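Local coordinates for protein transcriptional regulator, TetR family (Agrobacterium tumefaciens, PDB 3C2B) that probably binds DNA at cis-regulatory sites and regulates transcription, as a two-subunit, all-helical member of the TetR family with an N-terminal helix-turn-helix domain, at residues A[23-28]-A[64-69]; A[74-79]-A[136-141]; A[84-89]-A[208-213]; A[99-104]-A[170-175]. All blocks are in the same frame, centred on the assembly; numbering follows the deposited sequence.

How the contacts relate
From the N terminus, contact 1 comes first, closing a loop between helix 15-31 and helix 59-71 around the predicted helix-turn-helix motif; it is complete before the others begin. The loop at 74-79 then opens contact 2, reaching to the start of helix 137-152. Residues 84-104 open contacts 3 and 4 from the two ends of helix 86-104. Contact 4 closes on helix 161-173 and contact 3 on helix 208-214, so contact 4 lies within the span of contact 3, and contact 2 crosses both. Contacts 2 and 4 touch, Phe77 against Asp99 and Ile139 against Leu100. Contacts 1 and 3 lie on opposite sides of the chain's centre.

Contact 1 of 4, residues A[23-28]-A[64-69]; sequences QALRLL and AAMITF
Met66, modelled as selenomethionine, reaches across from helix 59-71 and ends between Ala24, Leu25 and Leu28 of helix 15-31. Its CG lies anti to the carbonyl carbon, and the chain runs straight as far as SE before chi3 (59°) bends the terminal methyl over. SE settles 3.7 Å from Ala24 CB, while the methyl CE is tucked against the backbone, 3.3 Å from Ala24 O. Leu25 passes Met66 in the opposite sense: the two side chains slide alongside each other, with Leu25 CD1 3.6 Å from Met66 CE and also packed on Met66 CB. Leu28 comes in more slantwise and offers CG to the same methyl at 4.0 Å. The two helix segments cross at -98°, their axes 10.4 Å apart, so the contact is a compact patch with few residues from each. These helices belong to the N-terminal domain of the TetR fold, which probably binds DNA, and the predicted helix-turn-helix motif lies in the sequence between them; Ala24 also packs on Leu41 of helix 38-45. Leu25 splits its two methyls between neighbours, since CD2 turns to Phe69. It meets that ring at its edge and in its plane, 3.6 Å from Phe69 CD2. Beyond the pair, Leu25 and Leu28 both rest on helix 107-120, while Phe69 also touches Leu21 and Asn18 of helix 15-31.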
loop_
_atom_site.group_PDB
_atom_site.type_symbol
_atom_site.label_atom_id
_atom_site.label_comp_id
_atom_site.label_asym_id
_atom_site.label_seq_id
_atom_site.Cartn_x
_atom_site.Cartn_y
_atom_site.Cartn_z
ATOM N N GLN A 23 -10.078 6.461 -24.227
ATOM C CA GLN A 23 -9.971 7.893 -23.943
ATOM C C GLN A 23 -10.147 8.193 -22.458
ATOM O O GLN A 23 -9.478 9.083 -21.902
ATOM C CB GLN A 23 -10.986 8.697 -24.761
ATOM C CG GLN A 23 -10.605 8.910 -26.231
ATOM C CD GLN A 23 -9.120 9.196 -26.434
ATOM O OE1 GLN A 23 -8.473 8.553 -27.259
ATOM N NE2 GLN A 23 -8.577 10.154 -25.676
ATOM N N ALA A 24 -11.047 7.438 -21.825
ATOM C CA ALA A 24 -11.388 7.644 -20.420
ATOM C C ALA A 24 -10.242 7.193 -19.500
ATOM O O ALA A 24 -9.907 7.887 -18.529
ATOM C CB ALA A 24 -12.708 6.953 -20.071
ATOM N N LEU A 25 -9.650 6.044 -19.829
ATOM C CA LEU A 25 -8.409 5.564 -19.203
ATOM C C LEU A 25 -7.275 6.591 -19.349
ATOM O O LEU A 25 -6.599 6.897 -18.369
ATOM C CB LEU A 25 -7.988 4.208 -19.795
ATOM C CG LEU A 25 -8.549 2.915 -19.173
ATOM C CD1 LEU A 25 -9.980 3.061 -18.635
ATOM C CD2 LEU A 25 -8.424 1.708 -20.113
ATOM N N ARG A 26 -7.101 7.116 -20.568
ATOM C CA ARG A 26 -6.138 8.177 -20.869
ATOM C C ARG A 26 -6.335 9.425 -19.991
ATOM O O ARG A 26 -5.374 9.907 -19.390
ATOM C CB ARG A 26 -6.197 8.545 -22.360
ATOM C CG ARG A 26 -5.506 9.862 -22.744
ATOM C CD ARG A 26 -5.041 9.862 -24.208
ATOM N NE ARG A 26 -3.881 8.972 -24.397
ATOM C CZ ARG A 26 -3.325 8.661 -25.573
ATOM N NH1 ARG A 26 -3.799 9.160 -26.716
ATOM N NH2 ARG A 26 -2.283 7.837 -25.603
ATOM N N LEU A 27 -7.566 9.945 -19.933
ATOM C CA LEU A 27 -7.863 11.149 -19.128
ATOM C C LEU A 27 -7.483 10.927 -17.676
ATOM O O LEU A 27 -6.934 11.805 -17.012
ATOM C CB LEU A 27 -9.350 11.517 -19.194
ATOM C CG LEU A 27 -9.874 12.334 -20.381
ATOM C CD1 LEU A 27 -11.402 12.359 -20.344
ATOM C CD2 LEU A 27 -9.308 13.768 -20.403
ATOM N N LEU A 28 -7.768 9.725 -17.201
ATOM C CA LEU A 28 -7.568 9.353 -15.818
ATOM C C LEU A 28 -6.076 9.333 -15.414
ATOM O O LEU A 28 -5.707 9.870 -14.369
ATOM C CB LEU A 28 -8.231 7.984 -15.597
ATOM C CG LEU A 28 -8.960 7.554 -14.304
ATOM C CD1 LEU A 28 -8.315 6.353 -13.741
ATOM C CD2 LEU A 28 -9.187 8.656 -13.276
ATOM N N ALA A 64 -17.047 1.652 -13.614
ATOM C CA ALA A 64 -16.988 0.193 -13.535
ATOM C C ALA A 64 -16.606 -0.461 -14.867
ATOM O O ALA A 64 -15.880 -1.467 -14.877
ATOM C CB ALA A 64 -18.325 -0.381 -13.010
ATOM N N ALA A 65 -17.099 0.097 -15.977
ATOM C CA ALA A 65 -16.806 -0.446 -17.304
ATOM C C ALA A 65 -15.354 -0.177 -17.662
ATOM O O ALA A 65 -14.723 -0.995 -18.307
ATOM C CB ALA A 65 -17.762 0.114 -18.370
HETATM N N MSE A 66 -14.841 0.971 -17.232
HETATM C CA MSE A 66 -13.420 1.308 -17.325
HETATM C C MSE A 66 -12.528 0.278 -16.571
HETATM O O MSE A 66 -11.511 -0.203 -17.093
HETATM C CB MSE A 66 -13.181 2.716 -16.745
HETATM C CG MSE A 66 -13.809 3.897 -17.522
HETATM SE SE MSE A 66 -13.486 5.651 -16.643
HETATM C CE MSE A 66 -11.529 5.672 -16.650
ATOM N N ILE A 67 -12.915 -0.036 -15.340
ATOM C CA ILE A 67 -12.234 -1.067 -14.539
ATOM C C ILE A 67 -12.325 -2.467 -15.200
ATOM O O ILE A 67 -11.311 -3.164 -15.287
ATOM C CB ILE A 67 -12.758 -1.114 -13.075
ATOM C CG1 ILE A 67 -12.390 0.185 -12.341
ATOM C CG2 ILE A 67 -12.224 -2.355 -12.323
ATOM C CD1 ILE A 67 -12.908 0.311 -10.900
ATOM N N THR A 68 -13.514 -2.873 -15.669
ATOM C CA THR A 68 -13.659 -4.211 -16.267
ATOM C C THR A 68 -13.159 -4.289 -17.718
ATOM O O THR A 68 -12.825 -5.377 -18.189
ATOM C CB THR A 68 -15.085 -4.782 -16.137
ATOM O OG1 THR A 68 -15.979 -4.064 -16.993
ATOM C CG2 THR A 68 -15.566 -4.695 -14.692
ATOM N N PHE A 69 -13.124 -3.154 -18.419
ATOM C CA PHE A 69 -12.495 -3.048 -19.751
ATOM C C PHE A 69 -10.986 -3.243 -19.611
ATOM O O PHE A 69 -10.384 -3.969 -20.395
ATOM C CB PHE A 69 -12.806 -1.669 -20.383
ATOM C CG PHE A 69 -12.006 -1.341 -21.635
ATOM C CD1 PHE A 69 -12.284 -1.969 -22.855
ATOM C CD2 PHE A 69 -11.002 -0.367 -21.605
ATOM C CE1 PHE A 69 -11.551 -1.652 -24.018
ATOM C CE2 PHE A 69 -10.270 -0.042 -22.775
ATOM C CZ PHE A 69 -10.549 -0.680 -23.977
#

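Contact 2 of 4, residues A[74-79]-A[136-141]; sequences VRTFEK and RRQIDR
Phe77 and Ile139 make the apolar part of this contact, where the loop at 74-79 lies over the first turns of helix 137-152. At the far end of the Phe77 ring, CZ meets Ile139 CD1 at 3.5 Å, the two side chains crossing obliquely. Nearer the backbone, Phe77 CD2 lies 4.2 Å from Gln138 CB. One face of the ring is backed by its own loop, with Arg75 NE 3.5 Å above the plane of Phe77 and displaced toward the rim. The second kind of interaction is van der Waals packing by a polar group. Gln138 bends at chi2 (-86°), and its amide lies beside the loop backbone with its plane 64° from the Phe77 ring. There OE1 touches Thr76 CG2 at 3.3 Å, while NE2 stands 3.9 Å from Phe77 N. The charged pair lies within the helix segment and does not cross to the loop: Arg136 NE gives a 2.8 Å salt bridge to Asp140 OD1, which also hydrogen-bonds Tyr165 OH, and Arg136 NH1 forms a salt bridge with Asp175 of the second subunit. An extended, largely exposed loop is thus held to the C-terminal domain here by packing of Phe77 on Ile139 and of the Gln138 side chain along the loop, with no hydrogen bond or salt bridge between the two segments.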
loop_
_atom_site.group_PDB
_atom_site.type_symbol
_atom_site.label_atom_id
_atom_site.label_comp_id
_atom_site.label_asym_id
_atom_site.label_seq_id
_atom_site.Cartn_x
_atom_site.Cartn_y
_atom_site.Cartn_z
ATOM N N VAL A 74 -5.397 -7.415 -19.561
ATOM C CA VAL A 74 -4.192 -7.735 -18.784
ATOM C C VAL A 74 -3.516 -9.046 -19.230
ATOM O O VAL A 74 -4.177 -9.966 -19.743
ATOM C CB VAL A 74 -4.392 -7.655 -17.219
ATOM C CG1 VAL A 74 -4.641 -6.213 -16.775
ATOM C CG2 VAL A 74 -5.494 -8.607 -16.710
ATOM N N ARG A 75 -2.193 -9.083 -19.046
ATOM C CA ARG A 75 -1.355 -10.259 -19.288
ATOM C C ARG A 75 -1.943 -11.518 -18.643
ATOM O O ARG A 75 -2.237 -11.529 -17.437
ATOM C CB ARG A 75 0.067 -10.009 -18.753
ATOM C CG ARG A 75 1.154 -10.695 -19.568
ATOM C CD ARG A 75 2.524 -10.632 -18.912
ATOM N NE ARG A 75 2.863 -11.845 -18.164
ATOM C CZ ARG A 75 3.132 -13.033 -18.709
ATOM N NH1 ARG A 75 3.076 -13.209 -20.021
ATOM N NH2 ARG A 75 3.440 -14.066 -17.937
ATOM N N THR A 76 -2.140 -12.554 -19.463
ATOM C CA THR A 76 -2.540 -13.878 -18.983
ATOM C C THR A 76 -1.286 -14.663 -18.611
ATOM O O THR A 76 -0.367 -14.823 -19.428
ATOM C CB THR A 76 -3.371 -14.657 -20.037
ATOM O OG1 THR A 76 -4.557 -13.919 -20.335
ATOM C CG2 THR A 76 -3.771 -16.044 -19.529
ATOM N N PHE A 77 -1.255 -15.144 -17.372
ATOM C CA PHE A 77 -0.092 -15.847 -16.844
ATOM C C PHE A 77 -0.138 -17.358 -17.083
ATOM O O PHE A 77 -1.209 -17.967 -17.157
ATOM C CB PHE A 77 0.107 -15.518 -15.363
ATOM C CG PHE A 77 0.553 -14.105 -15.115
ATOM C CD1 PHE A 77 1.906 -13.806 -14.973
ATOM C CD2 PHE A 77 -0.377 -13.072 -15.029
ATOM C CE1 PHE A 77 2.326 -12.500 -14.749
ATOM C CE2 PHE A 77 0.027 -11.766 -14.808
ATOM C CZ PHE A 77 1.382 -11.474 -14.670
ATOM N N GLU A 78 1.050 -17.940 -17.199
ATOM C CA GLU A 78 1.223 -19.344 -17.540
ATOM C C GLU A 78 0.882 -20.248 -16.356
ATOM O O GLU A 78 1.407 -20.058 -15.254
ATOM C CB GLU A 78 2.669 -19.588 -18.000
ATOM C CG GLU A 78 3.236 -18.472 -18.892
ATOM C CD GLU A 78 4.750 -18.522 -19.061
ATOM O OE1 GLU A 78 5.335 -17.500 -19.482
ATOM O OE2 GLU A 78 5.357 -19.574 -18.776
ATOM N N LYS A 79 -0.007 -21.216 -16.591
ATOM C CA LYS A 79 -0.325 -22.248 -15.601
ATOM C C LYS A 79 0.972 -22.846 -15.066
ATOM O O LYS A 79 1.778 -23.387 -15.831
ATOM C CB LYS A 79 -1.194 -23.364 -16.206
ATOM C CG LYS A 79 -2.711 -23.257 -15.930
ATOM C CD LYS A 79 -3.337 -24.731 -16.062
ATOM C CE LYS A 79 -4.822 -24.649 -16.445
ATOM N NZ LYS A 79 -5.710 -24.085 -15.191
ATOM N N ARG A 136 -6.779 -8.492 -9.108
ATOM C CA ARG A 136 -5.461 -9.098 -9.003
ATOM C C ARG A 136 -5.478 -10.615 -9.115
ATOM O O ARG A 136 -4.511 -11.272 -8.767
ATOM C CB ARG A 136 -4.806 -8.655 -7.697
ATOM C CG ARG A 136 -3.272 -8.476 -7.768
ATOM C CD ARG A 136 -2.773 -8.057 -6.397
ATOM N NE ARG A 136 -2.871 -9.122 -5.393
ATOM C CZ ARG A 136 -3.206 -8.911 -4.117
ATOM N NH1 ARG A 136 -3.523 -7.676 -3.710
ATOM N NH2 ARG A 136 -3.228 -9.920 -3.245
ATOM N N ARG A 137 -6.585 -11.142 -9.631
ATOM C CA ARG A 137 -6.888 -12.560 -9.650
ATOM C C ARG A 137 -5.864 -13.402 -10.411
ATOM O O ARG A 137 -5.547 -14.514 -10.003
ATOM C CB ARG A 137 -8.310 -12.738 -10.195
ATOM C CG ARG A 137 -8.589 -13.936 -11.104
ATOM C CD ARG A 137 -10.068 -13.958 -11.423
ATOM N NE ARG A 137 -10.823 -13.416 -10.297
ATOM C CZ ARG A 137 -12.074 -12.994 -10.359
ATOM N NH1 ARG A 137 -12.739 -13.068 -11.499
ATOM N NH2 ARG A 137 -12.655 -12.514 -9.274
ATOM N N GLN A 138 -5.354 -12.859 -11.509
ATOM C CA GLN A 138 -4.442 -13.582 -12.405
ATOM C C GLN A 138 -3.048 -13.664 -11.774
ATOM O O GLN A 138 -2.417 -14.734 -11.764
ATOM C CB GLN A 138 -4.394 -12.960 -13.824
ATOM C CG GLN A 138 -5.436 -13.511 -14.851
ATOM C CD GLN A 138 -4.980 -14.776 -15.590
ATOM O OE1 GLN A 138 -5.307 -14.967 -16.760
ATOM N NE2 GLN A 138 -4.217 -15.636 -14.914
ATOM N N ILE A 139 -2.586 -12.531 -11.264
ATOM C CA ILE A 139 -1.410 -12.463 -10.429
ATOM C C ILE A 139 -1.506 -13.440 -9.244
ATOM O O ILE A 139 -0.565 -14.208 -9.010
ATOM C CB ILE A 139 -1.119 -10.999 -9.988
ATOM C CG1 ILE A 139 -0.186 -10.314 -11.012
ATOM C CG2 ILE A 139 -0.487 -10.905 -8.582
ATOM C CD1 ILE A 139 1.237 -10.976 -11.206
ATOM N N ASP A 140 -2.641 -13.430 -8.530
ATOM C CA ASP A 140 -2.787 -14.226 -7.321
ATOM C C ASP A 140 -2.791 -15.719 -7.648
ATOM O O ASP A 140 -2.218 -16.508 -6.905
ATOM C CB ASP A 140 -4.062 -13.855 -6.568
ATOM C CG ASP A 140 -3.972 -12.497 -5.856
ATOM O OD1 ASP A 140 -2.886 -11.888 -5.803
ATOM O OD2 ASP A 140 -5.003 -12.050 -5.317
ATOM N N ARG A 141 -3.429 -16.098 -8.754
ATOM C CA ARG A 141 -3.492 -17.512 -9.156
ATOM C C ARG A 141 -2.099 -17.983 -9.590
ATOM O O ARG A 141 -1.708 -19.102 -9.284
ATOM C CB ARG A 141 -4.542 -17.766 -10.250
ATOM C CG ARG A 141 -5.225 -19.139 -10.105
ATOM C CD ARG A 141 -6.177 -19.476 -11.246
ATOM N NE ARG A 141 -7.029 -20.622 -10.912
ATOM C CZ ARG A 141 -8.239 -20.528 -10.342
ATOM N NH1 ARG A 141 -8.748 -19.340 -10.012
ATOM N NH2 ARG A 141 -8.943 -21.628 -10.084
#

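Contact 3 of 4, residues A[84-89]-A[208-213]; sequences VSAPQL and EKVHSE
Ala86 and Glu213 form the close part of this contact, at the point where the first turn of helix 86-104 faces the short helix 208-214. Glu213 CG is anti to the backbone N (chi1 178°), and the extended chain beyond it carries the carboxylate over the alanine methyl, Glu213 CD lying 3.5 Å from Ala86 CB. From there Glu213 OE2 accepts a hydrogen bond from Ala86 N at 3.2 Å; the bond is fairly straight (161°), but the N-H comes from above the carboxylate plane. The other oxygen, OE1, is held by Tyr155 OH, and the same tyrosine also packs on Ala86 and Val210. Val210 fills in beside them, its CG2 3.9 Å from Ala86 CB. Packing is looser further into helix 86-104, where Leu89 CD1 approaches Val210 CG2 at only 4.4 Å. On the exposed side Pro87 crosses Glu213 at about a right angle, with Pro87 CD 3.7 Å from Glu213 OE2. Next to it Ser85 and Gln88 make a capping box: Ser85 OG accepts from Gln88 N at 3.2 Å, and Gln88 OE1 takes Ser85 N at 3.1 Å. The helix start is thus capped by Ser85, and Glu213 of helix 208-214 adds its hydrogen bond to Ala86 N; its negative charge there is probably stabilised by the helix dipole.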
loop_
_atom_site.group_PDB
_atom_site.type_symbol
_atom_site.label_atom_id
_atom_site.label_comp_id
_atom_site.label_asym_id
_atom_site.label_seq_id
_atom_site.Cartn_x
_atom_site.Cartn_y
_atom_site.Cartn_z
ATOM N N VAL A 84 8.484 -28.915 -10.246
ATOM C CA VAL A 84 9.638 -28.082 -10.605
ATOM C C VAL A 84 10.905 -28.537 -9.899
ATOM O O VAL A 84 10.838 -29.189 -8.865
ATOM C CB VAL A 84 9.410 -26.561 -10.251
ATOM C CG1 VAL A 84 8.417 -25.902 -11.204
ATOM C CG2 VAL A 84 8.958 -26.414 -8.825
ATOM N N SER A 85 12.054 -28.185 -10.467
ATOM C CA SER A 85 13.336 -28.308 -9.783
ATOM C C SER A 85 13.500 -27.071 -8.909
ATOM O O SER A 85 12.766 -26.085 -9.082
ATOM C CB SER A 85 14.471 -28.322 -10.789
ATOM O OG SER A 85 14.461 -27.125 -11.569
ATOM N N ALA A 86 14.472 -27.115 -7.997
ATOM C CA ALA A 86 14.752 -26.000 -7.125
ATOM C C ALA A 86 15.185 -24.724 -7.883
ATOM O O ALA A 86 14.655 -23.646 -7.600
ATOM C CB ALA A 86 15.742 -26.387 -6.016
ATOM N N PRO A 87 16.138 -24.834 -8.850
ATOM C CA PRO A 87 16.481 -23.655 -9.698
ATOM C C PRO A 87 15.286 -23.088 -10.486
ATOM O O PRO A 87 15.165 -21.876 -10.598
ATOM C CB PRO A 87 17.503 -24.206 -10.706
ATOM C CG PRO A 87 17.945 -25.534 -10.170
ATOM C CD PRO A 87 16.931 -26.035 -9.205
ATOM N N GLN A 88 14.457 -23.960 -11.077
ATOM C CA GLN A 88 13.226 -23.534 -11.740
ATOM C C GLN A 88 12.311 -22.787 -10.761
ATOM O O GLN A 88 11.708 -21.772 -11.122
ATOM C CB GLN A 88 12.435 -24.722 -12.219
ATOM C CG GLN A 88 12.503 -25.071 -13.642
ATOM C CD GLN A 88 11.768 -26.385 -13.859
ATOM O OE1 GLN A 88 12.242 -27.437 -13.444
ATOM N NE2 GLN A 88 10.579 -26.318 -14.453
ATOM N N LEU A 89 12.166 -23.331 -9.556
ATOM C CA LEU A 89 11.328 -22.705 -8.551
ATOM C C LEU A 89 11.845 -21.302 -8.239
ATOM O O LEU A 89 11.080 -20.338 -8.277
ATOM C CB LEU A 89 11.309 -23.531 -7.274
ATOM C CG LEU A 89 10.120 -23.452 -6.295
ATOM C CD1 LEU A 89 10.567 -23.423 -4.825
ATOM C CD2 LEU A 89 9.080 -22.395 -6.608
ATOM N N GLU A 208 15.017 -27.793 3.863
ATOM C CA GLU A 208 16.386 -28.245 3.694
ATOM C C GLU A 208 16.730 -28.710 2.256
ATOM O O GLU A 208 17.821 -28.429 1.759
ATOM C CB GLU A 208 16.640 -29.325 4.734
ATOM C CG GLU A 208 17.952 -30.046 4.613
ATOM C CD GLU A 208 18.575 -30.336 5.966
ATOM O OE1 GLU A 208 17.829 -30.329 7.000
ATOM O OE2 GLU A 208 19.815 -30.548 5.984
ATOM N N LYS A 209 15.800 -29.391 1.591
ATOM C CA LYS A 209 15.952 -29.813 0.179
ATOM C C LYS A 209 16.206 -28.635 -0.777
ATOM O O LYS A 209 17.121 -28.712 -1.604
ATOM C CB LYS A 209 14.708 -30.584 -0.294
ATOM C CG LYS A 209 14.862 -31.349 -1.621
ATOM C CD LYS A 209 13.550 -32.012 -2.046
ATOM C CE LYS A 209 13.721 -32.843 -3.311
ATOM N NZ LYS A 209 12.456 -32.931 -4.128
ATOM N N VAL A 210 15.402 -27.565 -0.683
ATOM C CA VAL A 210 15.564 -26.432 -1.592
ATOM C C VAL A 210 16.931 -25.760 -1.420
ATOM O O VAL A 210 17.565 -25.417 -2.398
ATOM C CB VAL A 210 14.394 -25.423 -1.521
ATOM C CG1 VAL A 210 14.546 -24.461 -0.329
ATOM C CG2 VAL A 210 14.294 -24.628 -2.824
ATOM N N HIS A 211 17.394 -25.626 -0.177
ATOM C CA HIS A 211 18.655 -24.948 0.124
ATOM C C HIS A 211 19.881 -25.783 -0.274
ATOM O O HIS A 211 20.837 -25.262 -0.873
ATOM C CB HIS A 211 18.717 -24.535 1.598
ATOM C CG HIS A 211 17.685 -23.502 1.983
ATOM N ND1 HIS A 211 17.521 -22.313 1.300
ATOM C CD2 HIS A 211 16.778 -23.483 2.989
ATOM C CE1 HIS A 211 16.537 -21.623 1.850
ATOM N NE2 HIS A 211 16.073 -22.309 2.879
ATOM N N SER A 212 19.861 -27.077 0.041
ATOM C CA SER A 212 21.006 -27.911 -0.307
ATOM C C SER A 212 21.055 -28.207 -1.822
ATOM O O SER A 212 22.125 -28.432 -2.375
ATOM C CB SER A 212 21.071 -29.168 0.557
ATOM O OG SER A 212 19.977 -30.020 0.300
ATOM N N GLU A 213 19.905 -28.157 -2.495
ATOM C CA GLU A 213 19.878 -28.294 -3.954
ATOM C C GLU A 213 20.300 -27.014 -4.684
ATOM O O GLU A 213 21.029 -27.086 -5.661
ATOM C CB GLU A 213 18.514 -28.767 -4.454
ATOM C CG GLU A 213 18.435 -28.870 -5.977
ATOM C CD GLU A 213 17.201 -29.582 -6.457
ATOM O OE1 GLU A 213 16.659 -30.393 -5.667
ATOM O OE2 GLU A 213 16.790 -29.331 -7.619
#

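Contact 4 of 4, residues A[99-104]-A[170-175]; sequences DLLDVL and GLIVSD
The C-terminal ends of helix 86-104 and helix 161-173 meet here in an apolar layer, with Leu100, Leu101 and Leu104 facing Ile172 and Val173. Val173 CG2 is gripped by two leucines. Leu104 comes at it tip to tip, its CD1 only 3.5 Å from Val173 CG2, tighter than usual for two methyls. Leu100, with CG anti to the backbone N (chi1 177°), crosses Val173 at about a right angle and brings CD2 to 3.8 Å from the same CG2. This packing lies in the core of the helical C-terminal domain of the TetR fold, and helix 161-173 takes part in the dimer as well: Arg166 of the second subunit hydrogen-bonds Ile172 O and Leu171 O, and Leu171 packs on its counterpart there. Ile172 shares its branches between two partners. Its CG2, anti to the backbone N, presses on Leu101 CG at 3.6 Å, whereas CD1 extends to Leu100 CD2 at 4.1 Å. Both Leu101 methyls lie close to that branch, CD1 at 3.8 Å and CD2 at 3.9 Å from Ile172 CG2. Helices 176-181 and 190-205 close in on Leu101, and Ala197 packs against Ile172.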
loop_
_atom_site.group_PDB
_atom_site.type_symbol
_atom_site.label_atom_id
_atom_site.label_comp_id
_atom_site.label_asym_id
_atom_site.label_seq_id
_atom_site.Cartn_x
_atom_site.Cartn_y
_atom_site.Cartn_z
ATOM N N ASP A 99 7.455 -9.222 -12.221
ATOM C CA ASP A 99 6.130 -9.043 -12.837
ATOM C C ASP A 99 5.119 -8.338 -11.887
ATOM O O ASP A 99 4.412 -7.442 -12.297
ATOM C CB ASP A 99 5.544 -10.395 -13.239
ATOM C CG ASP A 99 6.273 -11.044 -14.388
ATOM O OD1 ASP A 99 7.103 -10.391 -15.061
ATOM O OD2 ASP A 99 5.988 -12.236 -14.647
ATOM N N LEU A 100 5.043 -8.753 -10.642
ATOM C CA LEU A 100 4.160 -8.074 -9.648
ATOM C C LEU A 100 4.457 -6.555 -9.527
ATOM O O LEU A 100 3.560 -5.711 -9.665
ATOM C CB LEU A 100 4.233 -8.753 -8.270
ATOM C CG LEU A 100 3.393 -8.063 -7.137
ATOM C CD1 LEU A 100 1.900 -7.879 -7.536
ATOM C CD2 LEU A 100 3.470 -8.875 -5.807
ATOM N N LEU A 101 5.728 -6.232 -9.305
ATOM C CA LEU A 101 6.163 -4.858 -9.153
ATOM C C LEU A 101 5.784 -4.027 -10.392
ATOM O O LEU A 101 5.235 -2.927 -10.295
ATOM C CB LEU A 101 7.670 -4.854 -8.906
ATOM C CG LEU A 101 8.011 -5.316 -7.488
ATOM C CD1 LEU A 101 9.501 -5.743 -7.407
ATOM C CD2 LEU A 101 7.567 -4.283 -6.359
ATOM N N ASP A 102 6.078 -4.611 -11.548
ATOM C CA ASP A 102 5.796 -4.028 -12.826
ATOM C C ASP A 102 4.300 -3.831 -13.028
ATOM O O ASP A 102 3.887 -2.811 -13.506
ATOM C CB ASP A 102 6.365 -4.970 -13.868
ATOM C CG ASP A 102 6.891 -4.268 -15.021
ATOM O OD1 ASP A 102 7.901 -3.543 -14.871
ATOM O OD2 ASP A 102 6.305 -4.448 -16.078
ATOM N N VAL A 103 3.477 -4.807 -12.691
ATOM C CA VAL A 103 2.001 -4.632 -12.765
ATOM C C VAL A 103 1.587 -3.472 -11.800
ATOM O O VAL A 103 0.830 -2.574 -12.169
ATOM C CB VAL A 103 1.258 -5.947 -12.388
ATOM C CG1 VAL A 103 -0.161 -5.682 -11.877
ATOM C CG2 VAL A 103 1.218 -6.972 -13.567
ATOM N N LEU A 104 2.063 -3.475 -10.563
ATOM C CA LEU A 104 1.643 -2.373 -9.651
ATOM C C LEU A 104 2.041 -0.978 -10.118
ATOM O O LEU A 104 1.283 -0.010 -9.935
ATOM C CB LEU A 104 2.156 -2.607 -8.240
ATOM C CG LEU A 104 1.658 -3.953 -7.656
ATOM C CD1 LEU A 104 2.343 -4.288 -6.287
ATOM C CD2 LEU A 104 0.072 -4.000 -7.589
ATOM N N GLY A 170 4.200 -9.063 0.824
ATOM C CA GLY A 170 4.683 -7.925 1.639
ATOM C C GLY A 170 6.193 -7.745 1.473
ATOM O O GLY A 170 6.715 -6.616 1.419
ATOM N N LEU A 171 6.909 -8.858 1.381
ATOM C CA LEU A 171 8.362 -8.821 1.115
ATOM C C LEU A 171 8.733 -8.213 -0.244
ATOM O O LEU A 171 9.719 -7.479 -0.349
ATOM C CB LEU A 171 9.022 -10.199 1.261
ATOM C CG LEU A 171 9.038 -10.820 2.683
ATOM C CD1 LEU A 171 9.467 -12.305 2.614
ATOM C CD2 LEU A 171 10.004 -10.066 3.665
ATOM N N ILE A 172 7.999 -8.553 -1.294
ATOM C CA ILE A 172 8.257 -7.947 -2.595
ATOM C C ILE A 172 7.942 -6.428 -2.597
ATOM O O ILE A 172 8.776 -5.619 -3.003
ATOM C CB ILE A 172 7.425 -8.661 -3.686
ATOM C CG1 ILE A 172 7.795 -10.166 -3.746
ATOM C CG2 ILE A 172 7.588 -7.948 -5.034
ATOM C CD1 ILE A 172 6.706 -10.981 -4.457
ATOM N N VAL A 173 6.754 -6.069 -2.107
ATOM C CA VAL A 173 6.133 -4.773 -2.350
ATOM C C VAL A 173 6.360 -3.793 -1.147
ATOM O O VAL A 173 6.441 -2.589 -1.342
ATOM C CB VAL A 173 4.597 -4.945 -2.590
ATOM C CG1 VAL A 173 3.880 -3.566 -2.778
ATOM C CG2 VAL A 173 4.341 -5.782 -3.842
ATOM N N SER A 174 6.449 -4.329 0.074
ATOM C CA SER A 174 6.353 -3.481 1.290
ATOM C C SER A 174 5.364 -2.317 1.099
ATOM O O SER A 174 4.226 -2.537 0.685
ATOM C CB SER A 174 7.760 -3.023 1.692
ATOM O OG SER A 174 7.733 -2.254 2.856
ATOM N N ASP A 175 5.766 -1.073 1.333
ATOM C CA ASP A 175 4.814 0.042 1.146
ATOM C C ASP A 175 4.902 0.665 -0.262
ATOM O O ASP A 175 4.383 1.728 -0.489
ATOM C CB ASP A 175 5.021 1.126 2.226
ATOM C CG ASP A 175 6.407 1.736 2.147
ATOM O OD1 ASP A 175 7.342 1.103 1.589
ATOM O OD2 ASP A 175 6.576 2.838 2.649
#